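Putative glycosyl hydrolase (Bacteroides thetaiotaomicron VPI-5482, PDB 3K11) is probably a glycoside hydrolase of family 88, built as a six-hairpin barrel of helices, with its substrate not established. Local coordinates at residues F40-K45 with R74-L79; A70-G75 with R112-V117; W84-S89 with V403-A408; A90-A95 with D105-R110. One frame throughout, in Å; residues are numbered along the deposited sequence.

All four contacts are buried and apolar across their interfaces; they differ in depth and surroundings. Contact 3 is the deepest, its centre about 6 Å from the centre of the chain, followed by contact 4 at about 14 Å, contact 1 at about 17 Å and contact 2 at about 23 Å. Contacts 3 and 4 are helix on helix and share helix 82-98; contacts 2 and 4 share helix 101-128. Contacts 1 and 2 meet at R74 and G75, where loop and strand replace one helix and a second subunit comes within reach. Polar groups stand beside these interfaces: D44 of contact 1 forms a salt bridge with R110 of contact 4.

Contact 1 of 4, residues F40-K45 with R74-L79; sequences FAYIDK and RGAFRL
F77 reaches from its loop to helix 29-45 and meets Y42 and I43 with one corner of its ring. From CA the side chain sets out toward the helix with CG anti to the carbonyl carbon (chi1 -53°), which aims the ring at the gap between those two residues. CB and CG lie against the W84 indole, stacked on one face of the phenyl ring; A76 CB is 3.8 Å above the opposite face, offset toward the rim. Along the far edge CE2 comes 4.3 Å from I43 CG2 and 3.8 Å from Y42 CE2, and CZ at the tip is 4.1 Å from that same tyrosine carbon. Y42 CE2 lies near the phenyl plane, so the tyrosine carbon comes to the edge of the F77 ring while the two side chains cross at about a right angle. The Y42 hydroxyl extends beyond this apolar patch: OH passes 4.4 Å from A76 CB and is hydrogen-bonded to Q370 NE2. D8 of a second subunit also packs on F77. The contact is loop-on-helix packing: the loop leading into helix 82-98 lies, through F77, against helix 29-45 in the six-hairpin helical fold of family 88.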
loop_
_atom_site.group_PDB
_atom_site.type_symbol
_atom_site.label_atom_id
_atom_site.label_comp_id
_atom_site.label_asym_id
_atom_site.label_seq_id
_atom_site.Cartn_x
_atom_site.Cartn_y
_atom_site.Cartn_z
ATOM N N PHE A 40 20.496 -17.862 24.317
ATOM C CA PHE A 40 21.444 -18.964 24.314
ATOM C C PHE A 40 21.242 -19.868 25.534
ATOM O O PHE A 40 21.239 -21.098 25.416
ATOM C CB PHE A 40 22.877 -18.419 24.296
ATOM C CG PHE A 40 23.923 -19.492 24.355
ATOM C CD1 PHE A 40 24.043 -20.392 23.328
ATOM C CD2 PHE A 40 24.751 -19.629 25.469
ATOM C CE1 PHE A 40 24.972 -21.412 23.366
ATOM C CE2 PHE A 40 25.679 -20.643 25.521
ATOM C CZ PHE A 40 25.806 -21.530 24.450
ATOM N N ALA A 41 21.090 -19.274 26.705
ATOM C CA ALA A 41 20.941 -20.097 27.933
ATOM C C ALA A 41 19.691 -20.954 27.808
ATOM O O ALA A 41 19.662 -22.123 28.168
ATOM C CB ALA A 41 20.867 -19.214 29.176
ATOM N N TYR A 42 18.637 -20.364 27.275
ATOM C CA TYR A 42 17.404 -21.094 27.097
ATOM C C TYR A 42 17.543 -22.269 26.135
ATOM O O TYR A 42 17.173 -23.375 26.454
ATOM C CB TYR A 42 16.314 -20.135 26.609
ATOM C CG TYR A 42 15.023 -20.846 26.281
ATOM C CD1 TYR A 42 14.288 -21.479 27.261
ATOM C CD2 TYR A 42 14.533 -20.861 25.000
ATOM C CE1 TYR A 42 13.109 -22.144 26.945
ATOM C CE2 TYR A 42 13.368 -21.522 24.685
ATOM C CZ TYR A 42 12.656 -22.148 25.652
ATOM O OH TYR A 42 11.484 -22.797 25.278
ATOM N N ILE A 43 18.101 -22.031 24.953
ATOM C CA ILE A 43 18.151 -23.097 23.954
ATOM C C ILE A 43 19.126 -24.194 24.375
ATOM O O ILE A 43 18.963 -25.332 23.973
ATOM C CB ILE A 43 18.471 -22.593 22.536
ATOM C CG1 ILE A 43 19.869 -21.952 22.458
ATOM C CG2 ILE A 43 17.353 -21.630 22.064
ATOM C CD1 ILE A 43 20.650 -22.381 21.265
ATOM N N ASP A 44 20.130 -23.817 25.150
ATOM C CA ASP A 44 21.141 -24.779 25.612
ATOM C C ASP A 44 20.441 -25.921 26.392
ATOM O O ASP A 44 20.653 -27.142 26.090
ATOM C CB ASP A 44 22.146 -24.042 26.491
ATOM C CG ASP A 44 23.363 -24.877 26.857
ATOM O OD1 ASP A 44 23.694 -25.862 26.141
ATOM O OD2 ASP A 44 23.995 -24.512 27.857
ATOM N N LYS A 45 19.588 -25.513 27.350
ATOM C CA LYS A 45 18.830 -26.481 28.187
ATOM C C LYS A 45 17.689 -27.200 27.459
ATOM O O LYS A 45 17.217 -28.223 27.933
ATOM C CB LYS A 45 18.367 -25.914 29.558
ATOM C CG LYS A 45 17.780 -24.478 29.675
ATOM C CD LYS A 45 16.370 -24.295 29.093
ATOM C CE LYS A 45 15.320 -24.951 29.928
ATOM N NZ LYS A 45 13.866 -24.772 29.646
ATOM N N ARG A 74 14.178 -35.691 23.855
ATOM C CA ARG A 74 13.411 -34.650 23.230
ATOM C C ARG A 74 13.384 -33.403 24.097
ATOM O O ARG A 74 12.780 -33.402 25.155
ATOM C CB ARG A 74 11.993 -35.137 22.989
ATOM C CG ARG A 74 11.870 -36.421 22.196
ATOM C CD ARG A 74 12.417 -36.260 20.881
ATOM N NE ARG A 74 11.981 -37.262 19.901
ATOM C CZ ARG A 74 12.776 -38.050 19.176
ATOM N NH1 ARG A 74 14.084 -38.139 19.400
ATOM N NH2 ARG A 74 12.245 -38.786 18.222
ATOM N N GLY A 75 14.081 -32.370 23.682
ATOM C CA GLY A 75 13.959 -31.037 24.286
ATOM C C GLY A 75 12.965 -30.273 23.432
ATOM O O GLY A 75 12.295 -30.872 22.612
ATOM N N ALA A 76 12.861 -28.960 23.594
ATOM C CA ALA A 76 11.887 -28.194 22.808
ATOM C C ALA A 76 12.261 -28.106 21.358
ATOM O O ALA A 76 11.385 -27.954 20.525
ATOM C CB ALA A 76 11.690 -26.756 23.404
ATOM N N PHE A 77 13.556 -28.207 21.022
ATOM C CA PHE A 77 13.988 -28.043 19.644
ATOM C C PHE A 77 14.844 -29.207 19.162
ATOM O O PHE A 77 15.683 -29.703 19.924
ATOM C CB PHE A 77 14.808 -26.781 19.540
ATOM C CG PHE A 77 14.107 -25.588 20.097
ATOM C CD1 PHE A 77 12.985 -25.082 19.440
ATOM C CD2 PHE A 77 14.488 -25.046 21.325
ATOM C CE1 PHE A 77 12.279 -24.029 19.988
ATOM C CE2 PHE A 77 13.808 -23.978 21.857
ATOM C CZ PHE A 77 12.687 -23.464 21.166
ATOM N N ARG A 78 14.636 -29.614 17.902
ATOM C CA ARG A 78 15.364 -30.741 17.280
ATOM C C ARG A 78 16.775 -30.289 16.954
ATOM O O ARG A 78 16.982 -29.145 16.529
ATOM C CB ARG A 78 14.631 -31.215 16.006
ATOM C CG ARG A 78 13.291 -31.895 16.258
ATOM C CD ARG A 78 12.339 -31.967 15.040
ATOM N NE ARG A 78 11.853 -30.618 14.683
ATOM C CZ ARG A 78 11.902 -30.043 13.469
ATOM N NH1 ARG A 78 12.358 -30.697 12.390
ATOM N NH2 ARG A 78 11.460 -28.797 13.329
ATOM N N LEU A 79 17.750 -31.160 17.202
ATOM C CA LEU A 79 19.162 -30.844 16.960
ATOM C C LEU A 79 19.601 -30.741 15.507
ATOM O O LEU A 79 20.605 -30.087 15.227
ATOM C CB LEU A 79 20.066 -31.896 17.630
ATOM C CG LEU A 79 20.201 -31.902 19.156
ATOM C CD1 LEU A 79 21.066 -33.107 19.679
ATOM C CD2 LEU A 79 20.874 -30.621 19.615
#

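Contact 2 of 4, residues A70-G75 with R112-V117; sequences AQLERG and RFLAEV
The F113 ring takes L72 at an oblique angle: L72 CD2 is 3.6 Å from F113 CE2 and equally near CZ. One face of the ring has V117 CG2 4.2 Å above its plane, displaced toward the rim. The other flat group, the R74 guanidinium, belongs to the strand side; Q71 OE1 stands 3.6 Å above the plane, over its centre, and L72 CB lies in plane at its edge. R74 NH1 gives a hydrogen bond of 2.8 Å to L72 O, bent to 137° at the hydrogen, and the acceptor is tilted out of the guanidinium plane. R74 NH2 makes a salt bridge with D132, whose carboxylate also takes the backbone N of L72, so the N and the O of L72 are both bonded.

Within these two segments L72 alone carries the strand's side of the contact. Its CB does not aim at the helix, but the two methyls reach over: CD1 is 4.3 Å from L114 CD2, and CD2 is as far from V117 CG2. With CG anti to the backbone N (chi1 167°), the F113 ring is carried toward the strand and runs alongside L72, the two side chains pointing opposite ways. The strand and helix axes run nearly antiparallel at 159°, 11.8 Å apart, a separation these long side chains bridge.

F121 and L135 also pack on L72. The contact lays an outer strand, as counted within this chain, of a small three-stranded antiparallel sheet on helix 101-128 of the six-hairpin barrel, the sheet being inserted between helices 29-45 and 82-98.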
loop_
_atom_site.group_PDB
_atom_site.type_symbol
_atom_site.label_atom_id
_atom_site.label_comp_id
_atom_site.label_asym_id
_atom_site.label_seq_id
_atom_site.Cartn_x
_atom_site.Cartn_y
_atom_site.Cartn_z
ATOM N N ALA A 70 16.045 -46.707 21.629
ATOM C CA ALA A 70 16.878 -45.507 21.805
ATOM C C ALA A 70 16.396 -44.360 20.929
ATOM O O ALA A 70 16.014 -44.580 19.755
ATOM C CB ALA A 70 18.344 -45.837 21.488
ATOM N N GLN A 71 16.400 -43.134 21.493
ATOM C CA GLN A 71 16.120 -41.954 20.729
ATOM C C GLN A 71 16.923 -40.798 21.315
ATOM O O GLN A 71 17.340 -40.846 22.469
ATOM C CB GLN A 71 14.644 -41.610 20.759
ATOM C CG GLN A 71 14.140 -41.249 22.137
ATOM C CD GLN A 71 12.715 -40.759 22.156
ATOM O OE1 GLN A 71 11.961 -40.928 21.186
ATOM N NE2 GLN A 71 12.341 -40.120 23.256
ATOM N N LEU A 72 17.087 -39.751 20.544
ATOM C CA LEU A 72 17.663 -38.525 21.082
ATOM C C LEU A 72 16.645 -37.972 22.086
ATOM O O LEU A 72 15.435 -37.976 21.821
ATOM C CB LEU A 72 17.903 -37.527 19.956
ATOM C CG LEU A 72 18.846 -37.943 18.814
ATOM C CD1 LEU A 72 19.032 -36.825 17.859
ATOM C CD2 LEU A 72 20.191 -38.434 19.419
ATOM N N GLU A 73 17.119 -37.526 23.234
ATOM C CA GLU A 73 16.241 -36.939 24.243
ATOM C C GLU A 73 15.489 -35.759 23.636
ATOM O O GLU A 73 16.093 -34.892 22.972
ATOM C CB GLU A 73 17.068 -36.473 25.459
ATOM C CG GLU A 73 16.183 -35.871 26.529
ATOM C CD GLU A 73 16.915 -35.433 27.741
ATOM O OE1 GLU A 73 18.153 -35.435 27.726
ATOM O OE2 GLU A 73 16.224 -35.032 28.702
ATOM N N ARG A 74 14.178 -35.691 23.855
ATOM C CA ARG A 74 13.411 -34.650 23.230
ATOM C C ARG A 74 13.384 -33.403 24.097
ATOM O O ARG A 74 12.780 -33.402 25.155
ATOM C CB ARG A 74 11.993 -35.137 22.989
ATOM C CG ARG A 74 11.870 -36.421 22.196
ATOM C CD ARG A 74 12.417 -36.260 20.881
ATOM N NE ARG A 74 11.981 -37.262 19.901
ATOM C CZ ARG A 74 12.776 -38.050 19.176
ATOM N NH1 ARG A 74 14.084 -38.139 19.400
ATOM N NH2 ARG A 74 12.245 -38.786 18.222
ATOM N N GLY A 75 14.081 -32.370 23.682
ATOM C CA GLY A 75 13.959 -31.037 24.286
ATOM C C GLY A 75 12.965 -30.273 23.432
ATOM O O GLY A 75 12.295 -30.872 22.612
ATOM N N ARG A 112 29.805 -33.097 17.729
ATOM C CA ARG A 112 30.573 -34.277 18.118
ATOM C C ARG A 112 29.636 -35.405 18.590
ATOM O O ARG A 112 29.904 -36.565 18.340
ATOM C CB ARG A 112 31.604 -33.929 19.194
ATOM C CG ARG A 112 32.730 -33.105 18.623
ATOM C CD ARG A 112 33.665 -32.573 19.671
ATOM N NE ARG A 112 34.616 -31.686 19.020
ATOM C CZ ARG A 112 35.741 -32.079 18.429
ATOM N NH1 ARG A 112 36.114 -33.341 18.440
ATOM N NH2 ARG A 112 36.509 -31.195 17.829
ATOM N N PHE A 113 28.538 -35.035 19.256
ATOM C CA PHE A 113 27.553 -35.969 19.743
ATOM C C PHE A 113 26.871 -36.630 18.556
ATOM O O PHE A 113 26.735 -37.835 18.512
ATOM C CB PHE A 113 26.515 -35.238 20.609
ATOM C CG PHE A 113 25.276 -36.062 20.901
ATOM C CD1 PHE A 113 25.350 -37.152 21.763
ATOM C CD2 PHE A 113 24.066 -35.757 20.317
ATOM C CE1 PHE A 113 24.224 -37.912 22.043
ATOM C CE2 PHE A 113 22.932 -36.500 20.585
ATOM C CZ PHE A 113 23.008 -37.583 21.451
ATOM N N LEU A 114 26.416 -35.844 17.598
ATOM C CA LEU A 114 25.764 -36.422 16.420
ATOM C C LEU A 114 26.727 -37.336 15.646
ATOM O O LEU A 114 26.322 -38.407 15.183
ATOM C CB LEU A 114 25.221 -35.329 15.517
ATOM C CG LEU A 114 24.024 -34.529 16.056
ATOM C CD1 LEU A 114 23.679 -33.410 15.073
ATOM C CD2 LEU A 114 22.811 -35.437 16.346
ATOM N N ALA A 115 27.981 -36.909 15.498
ATOM C CA ALA A 115 29.023 -37.753 14.826
ATOM C C ALA A 115 29.249 -39.066 15.557
ATOM O O ALA A 115 29.452 -40.132 14.944
ATOM C CB ALA A 115 30.359 -36.975 14.710
ATOM N N GLU A 116 29.239 -38.997 16.879
ATOM C CA GLU A 116 29.457 -40.165 17.685
ATOM C C GLU A 116 28.304 -41.144 17.558
ATOM O O GLU A 116 28.537 -42.330 17.409
ATOM C CB GLU A 116 29.581 -39.757 19.138
ATOM C CG GLU A 116 29.842 -40.923 20.061
ATOM C CD GLU A 116 29.856 -40.500 21.500
ATOM O OE1 GLU A 116 29.373 -39.379 21.823
ATOM O OE2 GLU A 116 30.330 -41.316 22.301
ATOM N N VAL A 117 27.065 -40.655 17.672
ATOM C CA VAL A 117 25.926 -41.581 17.758
ATOM C C VAL A 117 25.375 -42.028 16.418
ATOM O O VAL A 117 24.802 -43.110 16.329
ATOM C CB VAL A 117 24.770 -41.030 18.678
ATOM C CG1 VAL A 117 25.303 -40.751 20.105
ATOM C CG2 VAL A 117 24.083 -39.834 18.073
#

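Contact 3 of 4, residues W84-S89 with V403-A408; sequences WGVTYS and VLWAGA
S89 lies over one face of the W405 indole, where two nearly parallel helices of the six-hairpin barrel pack side by side. Their axes are 9.1 Å apart and diverge by 21°; with 313 residues between the segments, the contact joins an early helix of the fold to a late one. S89 CB makes a CH-pi contact, 4.1 Å from the centroid of the six-membered ring and 28° off its normal. Its hydroxyl is turned anti to the carbonyl carbon and hydrogen-bonds to K156 NZ, which leaves the CB carbon to meet the ring.

W405 has a chi1 of -147°, well off a staggered position, and this swing carries the benzo half of its indole across to the other helix. V86 approaches that half near its plane, where CG1 comes 3.9 Å from W405 CE3 at the ring edge. Cutting this tryptophan back to an alanine removes the indole and would probably leave S89 CB and V86 CG1 without their aromatic partner, opening a gap between the helices.

The second pairing is aliphatic. T87 has its CB directed away from the facing helix, yet its methyl still makes contact, while OG1 lies over a face of W84. T87 CG2 ends 4.0 Å from L404 CD1.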
loop_
_atom_site.group_PDB
_atom_site.type_symbol
_atom_site.label_atom_id
_atom_site.label_comp_id
_atom_site.label_asym_id
_atom_site.label_seq_id
_atom_site.Cartn_x
_atom_site.Cartn_y
_atom_site.Cartn_z
ATOM N N TRP A 84 17.776 -25.602 13.136
ATOM C CA TRP A 84 18.954 -25.641 13.996
ATOM C C TRP A 84 20.239 -25.505 13.198
ATOM O O TRP A 84 21.226 -25.007 13.728
ATOM C CB TRP A 84 18.923 -26.872 14.947
ATOM C CG TRP A 84 19.033 -26.403 16.349
ATOM C CD1 TRP A 84 20.015 -26.659 17.233
ATOM C CD2 TRP A 84 18.163 -25.447 16.983
ATOM N NE1 TRP A 84 19.792 -25.986 18.393
ATOM C CE2 TRP A 84 18.666 -25.221 18.268
ATOM C CE3 TRP A 84 17.018 -24.762 16.575
ATOM C CZ2 TRP A 84 18.051 -24.360 19.165
ATOM C CZ3 TRP A 84 16.395 -23.889 17.477
ATOM C CH2 TRP A 84 16.923 -23.693 18.741
ATOM N N GLY A 85 20.233 -25.918 11.919
ATOM C CA GLY A 85 21.349 -25.604 11.020
ATOM C C GLY A 85 21.609 -24.093 11.062
ATOM O O GLY A 85 22.769 -23.627 11.159
ATOM N N VAL A 86 20.541 -23.312 11.044
ATOM C CA VAL A 86 20.721 -21.862 11.146
ATOM C C VAL A 86 21.322 -21.487 12.504
ATOM O O VAL A 86 22.277 -20.674 12.610
ATOM C CB VAL A 86 19.389 -21.096 10.881
ATOM C CG1 VAL A 86 19.634 -19.566 10.982
ATOM C CG2 VAL A 86 18.796 -21.497 9.542
ATOM N N THR A 87 20.818 -22.103 13.573
ATOM C CA THR A 87 21.327 -21.812 14.925
ATOM C C THR A 87 22.812 -22.104 15.021
ATOM O O THR A 87 23.579 -21.326 15.626
ATOM C CB THR A 87 20.553 -22.611 15.969
ATOM O OG1 THR A 87 19.175 -22.217 15.934
ATOM C CG2 THR A 87 21.137 -22.417 17.404
ATOM N N TYR A 88 23.235 -23.227 14.449
ATOM C CA TYR A 88 24.663 -23.561 14.506
ATOM C C TYR A 88 25.532 -22.514 13.790
ATOM O O TYR A 88 26.580 -22.114 14.298
ATOM C CB TYR A 88 24.929 -24.939 13.904
ATOM C CG TYR A 88 24.289 -26.079 14.661
ATOM C CD1 TYR A 88 24.510 -26.248 16.032
ATOM C CD2 TYR A 88 23.492 -27.006 14.006
ATOM C CE1 TYR A 88 23.908 -27.294 16.718
ATOM C CE2 TYR A 88 22.887 -28.053 14.695
ATOM C CZ TYR A 88 23.113 -28.206 16.040
ATOM O OH TYR A 88 22.511 -29.244 16.733
ATOM N N SER A 89 25.116 -22.100 12.592
ATOM C CA SER A 89 25.835 -21.034 11.859
ATOM C C SER A 89 25.848 -19.733 12.640
ATOM O O SER A 89 26.882 -19.047 12.694
ATOM C CB SER A 89 25.257 -20.804 10.434
ATOM O OG SER A 89 25.796 -21.739 9.478
ATOM N N VAL A 403 17.762 -14.671 15.502
ATOM C CA VAL A 403 17.943 -13.700 16.563
ATOM C C VAL A 403 19.375 -13.738 17.033
ATOM O O VAL A 403 19.982 -12.692 17.286
ATOM C CB VAL A 403 16.924 -13.963 17.708
ATOM C CG1 VAL A 403 17.301 -13.187 18.975
ATOM C CG2 VAL A 403 15.492 -13.597 17.201
ATOM N N LEU A 404 19.910 -14.940 17.224
ATOM C CA LEU A 404 21.301 -15.060 17.680
ATOM C C LEU A 404 22.281 -14.457 16.683
ATOM O O LEU A 404 23.224 -13.755 17.052
ATOM C CB LEU A 404 21.669 -16.539 17.926
ATOM C CG LEU A 404 20.999 -17.224 19.145
ATOM C CD1 LEU A 404 21.115 -18.783 19.065
ATOM C CD2 LEU A 404 21.632 -16.708 20.470
ATOM N N TRP A 405 22.050 -14.754 15.419
ATOM C CA TRP A 405 22.942 -14.313 14.336
ATOM C C TRP A 405 22.847 -12.802 14.182
ATOM O O TRP A 405 23.858 -12.121 14.087
ATOM C CB TRP A 405 22.548 -15.006 13.031
ATOM C CG TRP A 405 23.682 -15.319 12.090
ATOM C CD1 TRP A 405 24.931 -14.791 12.085
ATOM C CD2 TRP A 405 23.627 -16.222 10.991
ATOM N NE1 TRP A 405 25.660 -15.312 11.061
ATOM C CE2 TRP A 405 24.881 -16.184 10.358
ATOM C CE3 TRP A 405 22.647 -17.079 10.492
ATOM C CZ2 TRP A 405 25.159 -16.934 9.234
ATOM C CZ3 TRP A 405 22.928 -17.835 9.391
ATOM C CH2 TRP A 405 24.158 -17.739 8.753
ATOM N N ALA A 406 21.627 -12.275 14.200
ATOM C CA ALA A 406 21.441 -10.816 14.157
ATOM C C ALA A 406 22.136 -10.070 15.310
ATOM O O ALA A 406 22.786 -9.027 15.128
ATOM C CB ALA A 406 19.936 -10.507 14.079
ATOM N N GLY A 407 21.992 -10.614 16.508
ATOM C CA GLY A 407 22.621 -10.039 17.694
ATOM C C GLY A 407 24.110 -10.054 17.549
ATOM O O GLY A 407 24.777 -9.056 17.792
ATOM N N ALA A 408 24.642 -11.202 17.152
ATOM C CA ALA A 408 26.086 -11.325 16.946
ATOM C C ALA A 408 26.620 -10.271 15.990
ATOM O O ALA A 408 27.660 -9.663 16.243
ATOM C CB ALA A 408 26.420 -12.708 16.402
#

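Contact 4 of 4, residues A90-A95 with D105-R110; sequences ALIAAA and DYVQNR
L91 and I92 of helix 82-98 pack on Y106 and V107 of helix 101-128, and the two helices, linked by a short turn, form an alpha-alpha hairpin of the barrel. Their axes approach to 9.5 Å at 142° between directions, an antiparallel pairing with a marked splay, and the backbones are nearest at L91 and V107.

Going along the first segment, A90 turns to helix 400-416, where it touches L404 and W405. L91 comes next and does most of the bridging. Its CB points at the partner helix and lies 3.6 Å from V107 CG2; further out, CD1 presses obliquely on the tyrosine, 3.3 Å from Y106 CD1 and 3.6 Å from Y106 CE1, a tight fit. I92 starts beside the interface and bends in, so that I92 CG1 is 4.4 Å from V107 CG1. V107 serves both neighbours because its methyls are split: CG1 stands opposite the backbone N (chi1 -175°) and faces I92, whereas CG2 is the branch that meets L91. A93 and A94 return to helix 400-416, and A95 touches T104 near the turn.

Y106 is also fixed at its other end, since OH is hydrogen-bonded to T47 OG1 and to W84 NE1. R110 completes the setting: NE binds T47 O and NH2 forms a salt bridge with D44, while its chain folds over the tyrosine. R110 CG sits 4.0 Å above the Y106 ring plane, and Y106 CE2 lies 3.2 Å above the guanidinium plane.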
loop_
_atom_site.group_PDB
_atom_site.type_symbol
_atom_site.label_atom_id
_atom_site.label_comp_id
_atom_site.label_asym_id
_atom_site.label_seq_id
_atom_site.Cartn_x
_atom_site.Cartn_y
_atom_site.Cartn_z
ATOM N N ALA A 90 24.714 -19.394 13.246
ATOM C CA ALA A 90 24.618 -18.196 14.095
ATOM C C ALA A 90 25.629 -18.180 15.226
ATOM O O ALA A 90 26.298 -17.153 15.504
ATOM C CB ALA A 90 23.211 -18.083 14.656
ATOM N N LEU A 91 25.732 -19.309 15.918
ATOM C CA LEU A 91 26.638 -19.425 17.078
ATOM C C LEU A 91 28.105 -19.439 16.694
ATOM O O LEU A 91 28.956 -18.901 17.435
ATOM C CB LEU A 91 26.262 -20.669 17.893
ATOM C CG LEU A 91 24.934 -20.526 18.664
ATOM C CD1 LEU A 91 24.477 -21.898 19.226
ATOM C CD2 LEU A 91 24.999 -19.408 19.761
ATOM N N ILE A 92 28.429 -20.029 15.539
ATOM C CA ILE A 92 29.784 -19.926 15.002
ATOM C C ILE A 92 30.115 -18.448 14.800
ATOM O O ILE A 92 31.180 -17.954 15.177
ATOM C CB ILE A 92 29.927 -20.720 13.696
ATOM C CG1 ILE A 92 29.828 -22.224 13.954
ATOM C CG2 ILE A 92 31.280 -20.403 12.957
ATOM C CD1 ILE A 92 29.528 -23.033 12.673
ATOM N N ALA A 93 29.173 -17.715 14.224
ATOM C CA ALA A 93 29.393 -16.299 13.994
ATOM C C ALA A 93 29.468 -15.520 15.294
ATOM O O ALA A 93 30.327 -14.636 15.440
ATOM C CB ALA A 93 28.288 -15.709 13.079
ATOM N N ALA A 94 28.578 -15.836 16.239
ATOM C CA ALA A 94 28.558 -15.131 17.518
ATOM C C ALA A 94 29.880 -15.323 18.283
ATOM O O ALA A 94 30.371 -14.380 18.934
ATOM C CB ALA A 94 27.372 -15.545 18.355
ATOM N N ALA A 95 30.469 -16.524 18.204
ATOM C CA ALA A 95 31.739 -16.750 18.897
ATOM C C ALA A 95 32.766 -15.785 18.343
ATOM O O ALA A 95 33.603 -15.302 19.074
ATOM C CB ALA A 95 32.245 -18.202 18.726
ATOM N N ASP A 105 31.558 -23.771 21.791
ATOM C CA ASP A 105 31.559 -25.003 22.606
ATOM C C ASP A 105 30.243 -25.756 22.419
ATOM O O ASP A 105 30.212 -26.993 22.359
ATOM C CB ASP A 105 31.681 -24.705 24.088
ATOM C CG ASP A 105 33.085 -24.237 24.504
ATOM O OD1 ASP A 105 34.022 -24.291 23.676
ATOM O OD2 ASP A 105 33.206 -23.788 25.670
ATOM N N TYR A 106 29.149 -25.010 22.356
ATOM C CA TYR A 106 27.839 -25.601 22.122
ATOM C C TYR A 106 27.781 -26.352 20.808
ATOM O O TYR A 106 27.256 -27.451 20.733
ATOM C CB TYR A 106 26.776 -24.484 22.123
ATOM C CG TYR A 106 25.383 -24.931 21.785
ATOM C CD1 TYR A 106 24.941 -24.948 20.461
ATOM C CD2 TYR A 106 24.481 -25.298 22.775
ATOM C CE1 TYR A 106 23.661 -25.337 20.135
ATOM C CE2 TYR A 106 23.171 -25.698 22.448
ATOM C CZ TYR A 106 22.789 -25.716 21.114
ATOM O OH TYR A 106 21.539 -26.101 20.738
ATOM N N VAL A 107 28.272 -25.723 19.745
ATOM C CA VAL A 107 28.216 -26.312 18.421
ATOM C C VAL A 107 29.141 -27.511 18.372
ATOM O O VAL A 107 28.794 -28.566 17.853
ATOM C CB VAL A 107 28.568 -25.290 17.322
ATOM C CG1 VAL A 107 28.363 -25.919 15.954
ATOM C CG2 VAL A 107 27.647 -23.998 17.445
ATOM N N GLN A 108 30.348 -27.339 18.899
ATOM C CA GLN A 108 31.281 -28.467 19.020
ATOM C C GLN A 108 30.610 -29.668 19.692
ATOM O O GLN A 108 30.657 -30.792 19.196
ATOM C CB GLN A 108 32.509 -28.039 19.831
ATOM C CG GLN A 108 33.486 -27.106 19.104
ATOM C CD GLN A 108 34.430 -27.844 18.176
ATOM O OE1 GLN A 108 34.446 -29.071 18.163
ATOM N NE2 GLN A 108 35.235 -27.106 17.420
ATOM N N ASN A 109 29.977 -29.414 20.827
ATOM C CA ASN A 109 29.383 -30.468 21.601
ATOM C C ASN A 109 28.285 -31.196 20.841
ATOM O O ASN A 109 28.276 -32.424 20.797
ATOM C CB ASN A 109 28.858 -29.907 22.902
ATOM C CG ASN A 109 28.127 -30.924 23.713
ATOM O OD1 ASN A 109 26.902 -31.013 23.651
ATOM N ND2 ASN A 109 28.870 -31.722 24.479
ATOM N N ARG A 110 27.376 -30.438 20.235
ATOM C CA ARG A 110 26.270 -31.060 19.486
ATOM C C ARG A 110 26.746 -31.817 18.253
ATOM O O ARG A 110 26.278 -32.925 17.980
ATOM C CB ARG A 110 25.199 -30.030 19.113
ATOM C CG ARG A 110 24.546 -29.305 20.304
ATOM C CD ARG A 110 24.152 -30.232 21.394
ATOM N NE ARG A 110 23.311 -29.578 22.414
ATOM C CZ ARG A 110 23.763 -28.841 23.423
ATOM N NH1 ARG A 110 25.054 -28.534 23.535
ATOM N NH2 ARG A 110 22.915 -28.379 24.321
#